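Local coordinates for VP1 (Polyomavirus HPyV6, PDB 4PCG), which forms jelly-roll pentamers and probably serves as the major capsid protein of the virus, taking part in attachment to host cells, at residues 11-16 with 79-84; 221-226 with 267-272; 59-64 with 126-131; 172-177 with 233-238. All coordinates share one frame; numbering follows the deposited sequence.

Interaction 1 (11-16 with 79-84); sequences ETVPLS and TLLVWE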
loop_
_atom_site.group_PDB
_atom_site.type_symbol
_atom_site.label_atom_id
_atom_site.label_comp_id
_atom_site.label_asym_id
_atom_site.label_seq_id
_atom_site.Cartn_x
_atom_site.Cartn_y
_atom_site.Cartn_z
ATOM N N GLU B 11 6.727 -31.555 26.888
ATOM C CA GLU B 11 7.850 -30.634 26.694
ATOM C C GLU B 11 8.672 -30.912 25.441
ATOM O O GLU B 11 8.727 -32.032 24.940
ATOM C CB GLU B 11 8.764 -30.629 27.941
ATOM C CG GLU B 11 9.615 -31.879 28.129
ATOM C CD GLU B 11 8.916 -33.006 28.875
ATOM O OE1 GLU B 11 7.670 -33.001 28.985
ATOM O OE2 GLU B 11 9.630 -33.913 29.362
ATOM N N THR B 12 9.335 -29.875 24.951
ATOM C CA THR B 12 10.314 -30.038 23.880
ATOM C C THR B 12 11.536 -30.763 24.439
ATOM O O THR B 12 11.797 -30.705 25.625
ATOM C CB THR B 12 10.750 -28.685 23.301
ATOM O OG1 THR B 12 11.319 -27.876 24.333
ATOM C CG2 THR B 12 9.554 -27.958 22.667
ATOM N N VAL B 13 12.255 -31.461 23.570
ATOM C CA VAL B 13 13.471 -32.161 23.917
ATOM C C VAL B 13 14.584 -31.135 23.829
ATOM O O VAL B 13 14.631 -30.358 22.878
ATOM C CB VAL B 13 13.758 -33.312 22.928
ATOM C CG1 VAL B 13 15.093 -33.978 23.218
ATOM C CG2 VAL B 13 12.627 -34.330 22.962
ATOM N N PRO B 14 15.489 -31.120 24.818
ATOM C CA PRO B 14 16.589 -30.158 24.747
ATOM C C PRO B 14 17.296 -30.171 23.385
ATOM O O PRO B 14 17.577 -31.245 22.830
ATOM C CB PRO B 14 17.528 -30.617 25.860
ATOM C CG PRO B 14 16.644 -31.293 26.854
ATOM C CD PRO B 14 15.433 -31.803 26.123
ATOM N N LEU B 15 17.553 -28.979 22.863
ATOM C CA LEU B 15 18.175 -28.803 21.565
ATOM C C LEU B 15 19.594 -29.350 21.585
ATOM O O LEU B 15 20.330 -29.162 22.553
ATOM C CB LEU B 15 18.180 -27.325 21.160
ATOM C CG LEU B 15 16.819 -26.640 20.954
ATOM C CD1 LEU B 15 16.970 -25.201 20.466
ATOM C CD2 LEU B 15 15.957 -27.420 19.965
ATOM N N SER B 16 19.952 -30.065 20.531
ATOM C CA SER B 16 21.324 -30.521 20.314
ATOM C C SER B 16 21.410 -30.921 18.855
ATOM O O SER B 16 20.398 -30.893 18.158
ATOM C CB SER B 16 21.678 -31.699 21.220
ATOM O OG SER B 16 21.127 -32.904 20.726
ATOM N N THR B 79 5.000 -42.354 26.373
ATOM C CA THR B 79 5.305 -41.171 25.568
ATOM C C THR B 79 6.041 -41.496 24.269
ATOM O O THR B 79 6.623 -42.565 24.095
ATOM C CB THR B 79 6.119 -40.117 26.342
ATOM O OG1 THR B 79 7.457 -40.578 26.527
ATOM C CG2 THR B 79 5.491 -39.802 27.689
ATOM N N LEU B 80 6.017 -40.524 23.369
ATOM C CA LEU B 80 6.521 -40.681 22.022
ATOM C C LEU B 80 7.192 -39.373 21.645
ATOM O O LEU B 80 6.664 -38.311 21.942
ATOM C CB LEU B 80 5.360 -40.957 21.060
ATOM C CG LEU B 80 5.650 -40.909 19.559
ATOM C CD1 LEU B 80 6.432 -42.132 19.110
ATOM C CD2 LEU B 80 4.370 -40.791 18.752
ATOM N N LEU B 81 8.352 -39.450 21.006
ATOM C CA LEU B 81 8.991 -38.261 20.442
ATOM C C LEU B 81 8.582 -38.105 19.002
ATOM O O LEU B 81 8.562 -39.073 18.253
ATOM C CB LEU B 81 10.509 -38.374 20.528
ATOM C CG LEU B 81 11.096 -38.608 21.913
ATOM C CD1 LEU B 81 12.607 -38.626 21.821
ATOM C CD2 LEU B 81 10.631 -37.535 22.880
ATOM N N VAL B 82 8.247 -36.877 18.613
ATOM C CA VAL B 82 7.957 -36.563 17.228
ATOM C C VAL B 82 8.660 -35.297 16.816
ATOM O O VAL B 82 8.976 -34.457 17.636
ATOM C CB VAL B 82 6.451 -36.382 16.938
ATOM C CG1 VAL B 82 5.698 -37.655 17.314
ATOM C CG2 VAL B 82 5.892 -35.175 17.668
ATOM N N TRP B 83 8.854 -35.142 15.519
ATOM C CA TRP B 83 9.424 -33.923 15.005
ATOM C C TRP B 83 8.376 -32.824 15.037
ATOM O O TRP B 83 7.217 -33.048 14.708
ATOM C CB TRP B 83 9.918 -34.114 13.568
ATOM C CG TRP B 83 11.123 -35.006 13.464
ATOM C CD1 TRP B 83 11.164 -36.257 12.951
ATOM C CD2 TRP B 83 12.461 -34.700 13.891
ATOM N NE1 TRP B 83 12.447 -36.750 13.006
ATOM C CE2 TRP B 83 13.265 -35.802 13.564
ATOM C CE3 TRP B 83 13.052 -33.585 14.504
ATOM C CZ2 TRP B 83 14.637 -35.860 13.879
ATOM C CZ3 TRP B 83 14.410 -33.622 14.785
ATOM C CH2 TRP B 83 15.189 -34.759 14.479
ATOM N N GLU B 84 8.791 -31.627 15.452
ATOM C CA GLU B 84 7.922 -30.474 15.507
ATOM C C GLU B 84 8.533 -29.387 14.648
ATOM O O GLU B 84 9.655 -28.929 14.913
ATOM C CB GLU B 84 7.818 -30.004 16.962
ATOM C CG GLU B 84 7.066 -28.705 17.141
ATOM C CD GLU B 84 7.124 -28.187 18.575
ATOM O OE1 GLU B 84 7.902 -28.694 19.386
ATOM O OE2 GLU B 84 6.377 -27.250 18.880
#
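Val13 meets Leu81 and Thr12 meets Glu84 in one antiparallel sheet of the VP1 jelly roll. Strands 9-27 and 79-93 are not direct partners there. Strand 256-274 pairs with both of them, so only side chains bridge the gap, and the CA atoms of Val13 and Leu81 stay 8.3 Å apart.

The tighter part is apolar. Val13 CG2 lies 3.8 Å from Leu81 CD2, and the two side chains cross at about a right angle. Val13 points toward strand 79-93. Leu81 does not start in that direction, but its end swings nearer, and it also packs on Ile71.

The solvent side begins after Val13, where the chain leaves strand 79-93 as an exposed loop.

Glu84 forms the buried end. Its chain is extended, with CG anti to the backbone N (chi1 173°), and this carries the carboxylate toward Thr12. Both carboxylate oxygens have partners. Arg270 bridges to OE1, while Arg272 and the backbone N of Gly220 bind OE2. These partners probably favour the charged form. Against this fixed group rests a methyl: Thr12 CG2 sits 3.7 Å from Glu84 OE1.

Interaction 2 (221-226 with 267-272); sequences ILCLFG and VHFRQR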
loop_
_atom_site.group_PDB
_atom_site.type_symbol
_atom_site.label_atom_id
_atom_site.label_comp_id
_atom_site.label_asym_id
_atom_site.label_seq_id
_atom_site.Cartn_x
_atom_site.Cartn_y
_atom_site.Cartn_z
ATOM N N ILE B 221 4.067 -27.464 14.266
ATOM C CA ILE B 221 3.453 -28.557 13.506
ATOM C C ILE B 221 4.035 -29.888 13.966
ATOM O O ILE B 221 5.243 -30.128 13.846
ATOM C CB ILE B 221 3.697 -28.392 12.010
ATOM C CG1 ILE B 221 3.182 -27.039 11.518
ATOM C CG2 ILE B 221 3.049 -29.523 11.236
ATOM C CD1 ILE B 221 1.735 -26.752 11.837
ATOM N N LEU B 222 3.169 -30.761 14.466
ATOM C CA LEU B 222 3.603 -32.036 15.014
ATOM C C LEU B 222 3.514 -33.087 13.895
ATOM O O LEU B 222 2.411 -33.392 13.422
ATOM C CB LEU B 222 2.739 -32.445 16.188
ATOM C CG LEU B 222 2.748 -31.478 17.370
ATOM C CD1 LEU B 222 1.902 -32.034 18.473
ATOM C CD2 LEU B 222 4.158 -31.168 17.875
ATOM N N CYS B 223 4.658 -33.646 13.505
ATOM C CA CYS B 223 4.708 -34.518 12.325
ATOM C C CYS B 223 4.377 -35.945 12.693
ATOM O O CYS B 223 5.200 -36.847 12.625
ATOM C CB CYS B 223 6.032 -34.339 11.579
ATOM S SG CYS B 223 6.153 -32.653 10.932
ATOM N N LEU B 224 3.120 -36.150 13.091
ATOM C CA LEU B 224 2.681 -37.412 13.651
ATOM C C LEU B 224 2.656 -38.560 12.633
ATOM O O LEU B 224 2.720 -39.708 13.019
ATOM C CB LEU B 224 1.296 -37.240 14.295
ATOM C CG LEU B 224 1.272 -36.201 15.437
ATOM C CD1 LEU B 224 -0.144 -35.904 15.897
ATOM C CD2 LEU B 224 2.138 -36.644 16.574
ATOM N N PHE B 225 2.558 -38.223 11.359
ATOM C CA PHE B 225 2.547 -39.217 10.290
ATOM C C PHE B 225 3.951 -39.421 9.762
ATOM O O PHE B 225 4.142 -40.166 8.811
ATOM C CB PHE B 225 1.649 -38.755 9.124
ATOM C CG PHE B 225 0.165 -38.854 9.381
ATOM C CD1 PHE B 225 -0.370 -39.467 10.502
ATOM C CD2 PHE B 225 -0.716 -38.291 8.441
ATOM C CE1 PHE B 225 -1.745 -39.532 10.694
ATOM C CE2 PHE B 225 -2.082 -38.372 8.621
ATOM C CZ PHE B 225 -2.593 -38.989 9.737
ATOM N N GLY B 226 4.953 -38.748 10.342
ATOM C CA GLY B 226 6.358 -39.048 9.980
ATOM C C GLY B 226 6.902 -38.251 8.804
ATOM O O GLY B 226 8.002 -38.524 8.316
ATOM N N VAL B 267 12.317 -25.589 6.366
ATOM C CA VAL B 267 11.526 -25.815 7.556
ATOM C C VAL B 267 12.467 -26.307 8.650
ATOM O O VAL B 267 13.297 -27.176 8.430
ATOM C CB VAL B 267 10.417 -26.855 7.312
ATOM C CG1 VAL B 267 9.566 -27.050 8.569
ATOM C CG2 VAL B 267 9.538 -26.470 6.136
ATOM N N HIS B 268 12.334 -25.737 9.845
ATOM C CA HIS B 268 13.173 -26.073 10.960
ATOM C C HIS B 268 12.401 -26.860 11.988
ATOM O O HIS B 268 11.277 -26.494 12.321
ATOM C CB HIS B 268 13.725 -24.796 11.601
ATOM C CG HIS B 268 14.583 -23.991 10.679
ATOM N ND1 HIS B 268 15.947 -24.168 10.594
ATOM C CD2 HIS B 268 14.269 -23.026 9.778
ATOM C CE1 HIS B 268 16.444 -23.331 9.697
ATOM N NE2 HIS B 268 15.450 -22.611 9.203
ATOM N N PHE B 269 13.023 -27.933 12.455
ATOM C CA PHE B 269 12.435 -28.881 13.415
ATOM C C PHE B 269 13.216 -29.020 14.704
ATOM O O PHE B 269 14.462 -28.922 14.750
ATOM C CB PHE B 269 12.297 -30.295 12.804
ATOM C CG PHE B 269 11.525 -30.351 11.528
ATOM C CD1 PHE B 269 12.143 -30.055 10.326
ATOM C CD2 PHE B 269 10.187 -30.749 11.515
ATOM C CE1 PHE B 269 11.444 -30.129 9.130
ATOM C CE2 PHE B 269 9.488 -30.817 10.317
ATOM C CZ PHE B 269 10.117 -30.521 9.126
ATOM N N ARG B 270 12.459 -29.313 15.759
ATOM C CA ARG B 270 12.963 -29.791 17.007
ATOM C C ARG B 270 12.152 -31.038 17.374
ATOM O O ARG B 270 11.245 -31.435 16.623
ATOM C CB ARG B 270 12.812 -28.707 18.078
ATOM C CG ARG B 270 11.361 -28.328 18.369
ATOM C CD ARG B 270 11.318 -27.039 19.181
ATOM N NE ARG B 270 9.945 -26.604 19.386
ATOM C CZ ARG B 270 9.558 -25.342 19.539
ATOM N NH1 ARG B 270 10.445 -24.350 19.552
ATOM N NH2 ARG B 270 8.262 -25.071 19.691
ATOM N N GLN B 271 12.447 -31.647 18.515
ATOM C CA GLN B 271 11.668 -32.809 18.942
ATOM C C GLN B 271 10.737 -32.433 20.079
ATOM O O GLN B 271 11.104 -31.657 20.955
ATOM C CB GLN B 271 12.572 -33.959 19.349
ATOM C CG GLN B 271 13.406 -34.451 18.188
ATOM C CD GLN B 271 14.311 -35.597 18.538
ATOM O OE1 GLN B 271 14.498 -35.949 19.715
ATOM N NE2 GLN B 271 14.912 -36.188 17.510
ATOM N N ARG B 272 9.538 -32.996 20.034
ATOM C CA ARG B 272 8.503 -32.772 21.035
ATOM C C ARG B 272 8.032 -34.116 21.593
ATOM O O ARG B 272 7.749 -35.052 20.829
ATOM C CB ARG B 272 7.331 -32.037 20.397
ATOM C CG ARG B 272 6.131 -31.801 21.313
ATOM C CD ARG B 272 6.392 -30.726 22.365
ATOM N NE ARG B 272 6.361 -29.388 21.775
ATOM C CZ ARG B 272 6.104 -28.253 22.425
ATOM N NH1 ARG B 272 5.797 -28.242 23.721
ATOM N NH2 ARG B 272 6.118 -27.115 21.756
#
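Cys223 and Phe269 touch through sulfur and ring edge. Cys223 SG lies 3.9 Å from Phe269 CE2. It approaches near the ring plane, 82° off the normal, and stands 5.2 Å from the centroid of the Phe269 ring. This is a sulfur-aromatic contact at the edge, not over a face. The second contact is aliphatic. Leu222 CD2 sits 4.0 Å from Arg272 CG and 4.1 Å from Arg272 CB. The leucine methyl therefore rests on the root of the arginine chain and not on its guanidinium group.

The shape of Arg272 explains this. The first torsion, 177°, swings the chain away from the backbone N, and the chain then bends at both chi2 and chi3. The bends carry the charged end away from the leucine, and NH1 bonds to the carbonyl O of Met10.

The setting is the antiparallel sheet of the VP1 jelly roll. Strand 79-93 pairs with both strand 211-222 and strand 256-274, so the two segments face each other across it. Backbone bonds tie Ile221 to Ala85 and Cys223 to Trp83.

An inverse gamma turn is built around Cys223, with a weak bond from Leu224 N to Leu222 O. Cys223 also opens a type I beta turn that ends at Gly226, closed by a bond of 3.0 Å from Gly226 N to Cys223 O. These turns lead the chain out of strand 211-222. Farther out, Leu68 and Ile228 each pack against both Cys223 and Phe269, and Asn186 ND2 binds the carbonyl O of Leu222.

Interaction 3 (59-64 with 126-131); sequences LCYTLA and SPLDVI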
loop_
_atom_site.group_PDB
_atom_site.type_symbol
_atom_site.label_atom_id
_atom_site.label_comp_id
_atom_site.label_asym_id
_atom_site.label_seq_id
_atom_site.Cartn_x
_atom_site.Cartn_y
_atom_site.Cartn_z
ATOM N N LEU B 59 -3.579 -23.463 -13.313
ATOM C CA LEU B 59 -2.579 -23.744 -12.306
ATOM C C LEU B 59 -3.203 -24.604 -11.181
ATOM O O LEU B 59 -4.336 -24.347 -10.725
ATOM C CB LEU B 59 -2.016 -22.455 -11.727
ATOM C CG LEU B 59 -0.781 -22.611 -10.800
ATOM C CD1 LEU B 59 0.405 -23.243 -11.494
ATOM C CD2 LEU B 59 -0.344 -21.269 -10.227
ATOM N N CYS B 60 -2.484 -25.657 -10.783
ATOM C CA CYS B 60 -2.918 -26.499 -9.676
ATOM C C CYS B 60 -1.979 -26.315 -8.498
ATOM O O CYS B 60 -0.850 -25.851 -8.650
ATOM C CB CYS B 60 -2.952 -27.968 -10.096
ATOM S SG CYS B 60 -4.193 -28.303 -11.387
ATOM N N TYR B 61 -2.425 -26.689 -7.328
ATOM C CA TYR B 61 -1.505 -26.702 -6.182
ATOM C C TYR B 61 -0.350 -27.657 -6.468
ATOM O O TYR B 61 -0.515 -28.711 -7.127
ATOM C CB TYR B 61 -2.219 -27.160 -4.917
ATOM C CG TYR B 61 -3.190 -26.191 -4.309
ATOM C CD1 TYR B 61 -2.743 -25.156 -3.486
ATOM C CD2 TYR B 61 -4.540 -26.320 -4.506
ATOM C CE1 TYR B 61 -3.619 -24.288 -2.896
ATOM C CE2 TYR B 61 -5.439 -25.457 -3.913
ATOM C CZ TYR B 61 -4.966 -24.422 -3.115
ATOM O OH TYR B 61 -5.880 -23.582 -2.533
ATOM N N THR B 62 0.816 -27.290 -5.965
ATOM C CA THR B 62 1.946 -28.206 -5.910
ATOM C C THR B 62 2.068 -28.761 -4.513
ATOM O O THR B 62 1.892 -28.031 -3.561
ATOM C CB THR B 62 3.248 -27.498 -6.264
ATOM O OG1 THR B 62 3.123 -26.935 -7.573
ATOM C CG2 THR B 62 4.460 -28.487 -6.216
ATOM N N LEU B 63 2.324 -30.061 -4.412
ATOM C CA LEU B 63 2.487 -30.708 -3.106
ATOM C C LEU B 63 3.836 -31.439 -3.013
ATOM O O LEU B 63 4.333 -32.019 -3.992
ATOM C CB LEU B 63 1.322 -31.643 -2.820
ATOM C CG LEU B 63 1.173 -33.005 -3.470
ATOM C CD1 LEU B 63 1.923 -34.094 -2.703
ATOM C CD2 LEU B 63 -0.296 -33.390 -3.511
ATOM N N ALA B 64 4.423 -31.428 -1.823
ATOM C CA ALA B 64 5.599 -32.232 -1.550
ATOM C C ALA B 64 5.374 -32.852 -0.196
ATOM O O ALA B 64 4.947 -32.166 0.729
ATOM C CB ALA B 64 6.866 -31.371 -1.565
ATOM N N SER B 126 -0.255 -33.157 7.892
ATOM C CA SER B 126 -1.075 -34.010 7.045
ATOM C C SER B 126 -1.484 -33.137 5.846
ATOM O O SER B 126 -1.235 -31.936 5.835
ATOM C CB SER B 126 -2.276 -34.556 7.811
ATOM O OG SER B 126 -3.076 -33.513 8.258
ATOM N N PRO B 127 -2.078 -33.743 4.812
ATOM C CA PRO B 127 -2.417 -32.922 3.639
ATOM C C PRO B 127 -3.345 -31.737 3.918
ATOM O O PRO B 127 -4.167 -31.768 4.834
ATOM C CB PRO B 127 -3.136 -33.913 2.724
ATOM C CG PRO B 127 -2.690 -35.261 3.142
ATOM C CD PRO B 127 -2.448 -35.158 4.631
ATOM N N LEU B 128 -3.236 -30.716 3.078
ATOM C CA LEU B 128 -4.039 -29.516 3.167
ATOM C C LEU B 128 -5.508 -29.850 2.947
ATOM O O LEU B 128 -5.856 -30.458 1.927
ATOM C CB LEU B 128 -3.593 -28.516 2.092
ATOM C CG LEU B 128 -4.324 -27.171 2.070
ATOM C CD1 LEU B 128 -4.000 -26.346 3.310
ATOM C CD2 LEU B 128 -4.006 -26.410 0.803
ATOM N N ASP B 129 -6.355 -29.444 3.881
ATOM C CA ASP B 129 -7.802 -29.566 3.726
ATOM C C ASP B 129 -8.302 -28.407 2.863
ATOM O O ASP B 129 -7.921 -27.225 3.096
ATOM C CB ASP B 129 -8.487 -29.525 5.077
ATOM C CG ASP B 129 -8.057 -30.658 5.990
ATOM O OD1 ASP B 129 -8.384 -31.818 5.651
ATOM O OD2 ASP B 129 -7.457 -30.385 7.073
ATOM N N VAL B 130 -9.104 -28.739 1.852
ATOM C CA VAL B 130 -9.642 -27.709 0.928
ATOM C C VAL B 130 -11.157 -27.854 0.715
ATOM O O VAL B 130 -11.741 -28.919 0.968
ATOM C CB VAL B 130 -8.942 -27.723 -0.446
ATOM C CG1 VAL B 130 -7.533 -27.127 -0.357
ATOM C CG2 VAL B 130 -8.911 -29.125 -1.046
ATOM N N ILE B 131 -11.758 -26.776 0.211
ATOM C CA ILE B 131 -13.162 -26.692 -0.086
ATOM C C ILE B 131 -13.207 -26.385 -1.597
ATOM O O ILE B 131 -12.510 -25.490 -2.050
ATOM C CB ILE B 131 -13.852 -25.538 0.648
ATOM C CG1 ILE B 131 -13.686 -25.626 2.170
ATOM C CG2 ILE B 131 -15.357 -25.532 0.338
ATOM C CD1 ILE B 131 -14.101 -24.362 2.915
#
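Tyr61 reaches from segment 59-64 to Leu128 and Val130 of segment 126-131. All three residues are buried.

The direct contacts are apolar and fairly loose. Tyr61 CE1 lies 4.3 Å from Leu128 CD2. Tyr61 CE2, the other carbon beside the one that carries OH, lies 4.5 Å from Val130 CG1. Both methyls come from the same side of the ring plane and approach it obliquely. Leu128 and Val130 are two residues apart and both point toward Tyr61, so the ring is met by alternate residues of an extended chain.

One aromatic contact adds to this. Tyr61 and Phe120 stack edge to face, and Leu128 also touches Phe120. The tyrosine and the leucine thus share a neighbour on strand 117-124.

Polar bonds fix the ends of the contact. The hydroxyl of Tyr61 is hydrogen-bonded to the carbonyl O of Trp177, which satisfies this buried group at the far end of the ring. The carbonyl O of Tyr61 accepts from Asn30 ND2. On the other segment, the backbone N of Asp129 is held by Asn184 OD1.

The contact lies near the middle of the VP1 subunit and joins two sheets. Strand 62-67 pairs with strand 227-239 in the large antiparallel sheet of the jelly roll. Strand 129-132 is the central strand of a small antiparallel sheet, between 163-166 and 177-179. Tyr61 spans the interval between them, and Ile131 packs on Ile93 of a neighbouring subunit.

Interaction 4 (172-177 with 233-238); sequences FPIEIW and ADMLGM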
loop_
_atom_site.group_PDB
_atom_site.type_symbol
_atom_site.label_atom_id
_atom_site.label_comp_id
_atom_site.label_asym_id
_atom_site.label_seq_id
_atom_site.Cartn_x
_atom_site.Cartn_y
_atom_site.Cartn_z
ATOM N N PHE B 172 -5.482 -30.509 -8.409
ATOM C CA PHE B 172 -6.392 -29.589 -7.725
ATOM C C PHE B 172 -6.196 -28.144 -8.224
ATOM O O PHE B 172 -5.283 -27.449 -7.796
ATOM C CB PHE B 172 -6.200 -29.665 -6.213
ATOM C CG PHE B 172 -6.713 -30.932 -5.619
ATOM C CD1 PHE B 172 -5.947 -32.096 -5.642
ATOM C CD2 PHE B 172 -7.954 -30.965 -4.982
ATOM C CE1 PHE B 172 -6.435 -33.275 -5.110
ATOM C CE2 PHE B 172 -8.426 -32.137 -4.417
ATOM C CZ PHE B 172 -7.662 -33.290 -4.474
ATOM N N PRO B 173 -7.085 -27.691 -9.124
ATOM C CA PRO B 173 -6.926 -26.321 -9.628
ATOM C C PRO B 173 -7.212 -25.273 -8.594
ATOM O O PRO B 173 -8.214 -25.347 -7.855
ATOM C CB PRO B 173 -7.914 -26.246 -10.810
ATOM C CG PRO B 173 -8.897 -27.344 -10.590
ATOM C CD PRO B 173 -8.150 -28.422 -9.818
ATOM N N ILE B 174 -6.362 -24.258 -8.555
ATOM C CA ILE B 174 -6.597 -23.149 -7.637
ATOM C C ILE B 174 -7.834 -22.325 -7.980
ATOM O O ILE B 174 -8.337 -21.585 -7.130
ATOM C CB ILE B 174 -5.364 -22.236 -7.472
ATOM C CG1 ILE B 174 -5.073 -21.480 -8.784
ATOM C CG2 ILE B 174 -4.165 -23.035 -6.994
ATOM C CD1 ILE B 174 -3.892 -20.507 -8.681
ATOM N N GLU B 175 -8.361 -22.438 -9.200
ATOM C CA GLU B 175 -9.553 -21.707 -9.527
ATOM C C GLU B 175 -10.816 -22.356 -8.951
ATOM O O GLU B 175 -11.907 -21.844 -9.162
ATOM C CB GLU B 175 -9.660 -21.541 -11.047
ATOM C CG GLU B 175 -8.687 -20.513 -11.586
ATOM C CD GLU B 175 -8.483 -20.658 -13.089
ATOM O OE1 GLU B 175 -9.352 -20.177 -13.857
ATOM O OE2 GLU B 175 -7.463 -21.266 -13.503
ATOM N N ILE B 176 -10.651 -23.471 -8.222
ATOM C CA ILE B 176 -11.743 -24.235 -7.625
ATOM C C ILE B 176 -11.567 -24.446 -6.111
ATOM O O ILE B 176 -12.551 -24.341 -5.368
ATOM C CB ILE B 176 -11.865 -25.615 -8.325
ATOM C CG1 ILE B 176 -12.307 -25.442 -9.806
ATOM C CG2 ILE B 176 -12.828 -26.529 -7.602
ATOM C CD1 ILE B 176 -13.725 -24.917 -9.963
ATOM N N TRP B 177 -10.339 -24.758 -5.683
ATOM C CA TRP B 177 -10.077 -25.273 -4.337
ATOM C C TRP B 177 -9.414 -24.256 -3.424
ATOM O O TRP B 177 -8.282 -23.829 -3.678
ATOM C CB TRP B 177 -9.213 -26.546 -4.399
ATOM C CG TRP B 177 -9.881 -27.674 -5.169
ATOM C CD1 TRP B 177 -9.722 -27.959 -6.498
ATOM C CD2 TRP B 177 -10.855 -28.621 -4.674
ATOM N NE1 TRP B 177 -10.513 -29.031 -6.852
ATOM C CE2 TRP B 177 -11.217 -29.448 -5.751
ATOM C CE3 TRP B 177 -11.429 -28.867 -3.418
ATOM C CZ2 TRP B 177 -12.150 -30.485 -5.624
ATOM C CZ3 TRP B 177 -12.349 -29.894 -3.301
ATOM C CH2 TRP B 177 -12.699 -30.685 -4.387
ATOM N N ALA B 233 0.924 -22.556 -4.143
ATOM C CA ALA B 233 0.432 -22.112 -5.462
ATOM C C ALA B 233 0.784 -20.651 -5.617
ATOM O O ALA B 233 0.470 -19.840 -4.728
ATOM C CB ALA B 233 -1.064 -22.286 -5.569
ATOM N N ASP B 234 1.387 -20.303 -6.755
ATOM C CA ASP B 234 1.880 -18.942 -6.977
ATOM C C ASP B 234 1.687 -18.490 -8.413
ATOM O O ASP B 234 2.552 -18.672 -9.265
ATOM C CB ASP B 234 3.325 -18.832 -6.496
ATOM C CG ASP B 234 3.436 -19.024 -4.960
ATOM O OD1 ASP B 234 3.048 -18.095 -4.216
ATOM O OD2 ASP B 234 3.864 -20.103 -4.499
ATOM N N MET B 235 0.524 -17.871 -8.639
ATOM C CA MET B 235 0.133 -17.349 -9.943
ATOM C C MET B 235 0.357 -15.855 -9.930
ATOM O O MET B 235 -0.184 -15.141 -9.089
ATOM C CB MET B 235 -1.336 -17.612 -10.225
ATOM C CG MET B 235 -1.866 -16.916 -11.483
ATOM S SD MET B 235 -3.518 -17.487 -11.928
ATOM C CE MET B 235 -4.491 -16.913 -10.544
ATOM N N LEU B 236 1.142 -15.373 -10.885
ATOM C CA LEU B 236 1.536 -13.970 -10.925
ATOM C C LEU B 236 0.797 -13.121 -11.939
ATOM O O LEU B 236 0.879 -11.894 -11.891
ATOM C CB LEU B 236 3.051 -13.898 -11.207
ATOM C CG LEU B 236 3.931 -14.682 -10.230
ATOM C CD1 LEU B 236 5.413 -14.518 -10.561
ATOM C CD2 LEU B 236 3.647 -14.233 -8.831
ATOM N N GLY B 237 0.062 -13.757 -12.855
ATOM C CA GLY B 237 -0.667 -13.018 -13.871
ATOM C C GLY B 237 -0.711 -13.805 -15.165
ATOM O O GLY B 237 -0.544 -15.041 -15.171
ATOM N N MET B 238 -0.952 -13.088 -16.239
ATOM C CA MET B 238 -0.992 -13.614 -17.601
ATOM C C MET B 238 0.145 -13.014 -18.439
ATOM O O MET B 238 0.609 -11.902 -18.159
ATOM C CB MET B 238 -2.316 -13.242 -18.300
ATOM C CG MET B 238 -3.614 -13.616 -17.582
ATOM S SD MET B 238 -3.854 -15.378 -17.221
ATOM C CE MET B 238 -4.100 -16.050 -18.857
#
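Segment 172-177 turns back on itself, with Ile176 N and Trp177 N both bonded to the carbonyl O of Pro173, each at 3.1 Å, while segment 233-238 runs as a strand. The turn leads into strand 177-179 of the small sheet and packs against strand 227-239 of the large jelly-roll sheet. The latter strand carries a classic beta bulge at Leu236 and Gly237.

Ile174 is the side chain that reaches over from the turn, and it uses both branches. Its CG1 branch lies between the backbone N and the carbonyl carbon (chi1 68°). This leaves CG2 to meet Ala233 and sends CD1 toward Met235. Ala233 and Met235 are alternate residues, and both point toward the turn. Ile174 CD1 lies 4.1 Å from Met235 CE and 4.2 Å from Met235 CB. The methionine bends at chi3 (65°), which brings its terminal methyl into the contact.

The turn is also held through the carboxylate of Glu175, with OE1 bonded to the hydroxyl of Tyr47 and OE2 to that of Ser58. Asp234 points away from the turn and forms a salt bridge with Arg263.

The contact is also part of the pentamer interface. Pro96 of a neighbouring subunit packs on Ile174 and Met235, and Leu98 of that subunit packs on Glu175. The Ala233 side is the tighter one: Ile174 CG2 stands 3.5 Å from Ala233 CB, closer than usual for two carbons.

From the N terminus, interaction 1 closes first and joins strand 9-27 to strand 79-93 across 62 residues. Interaction 3 opens within that span, at 59-64, and closes at 126-131, so the two cross. Interaction 4 opens later, at 172-177. Interaction 2 opens at 221-226, before interaction 4 closes at 233-238, and itself closes at 267-272 near the C terminus; these two also cross. Interactions 1 and 2 touch at one end of the large sheet, through backbone bonds to strand 256-274. Interactions 3 and 4 touch nearer the middle, where Leu59 O meets Ile174 N, and together tie the large sheet to the small one.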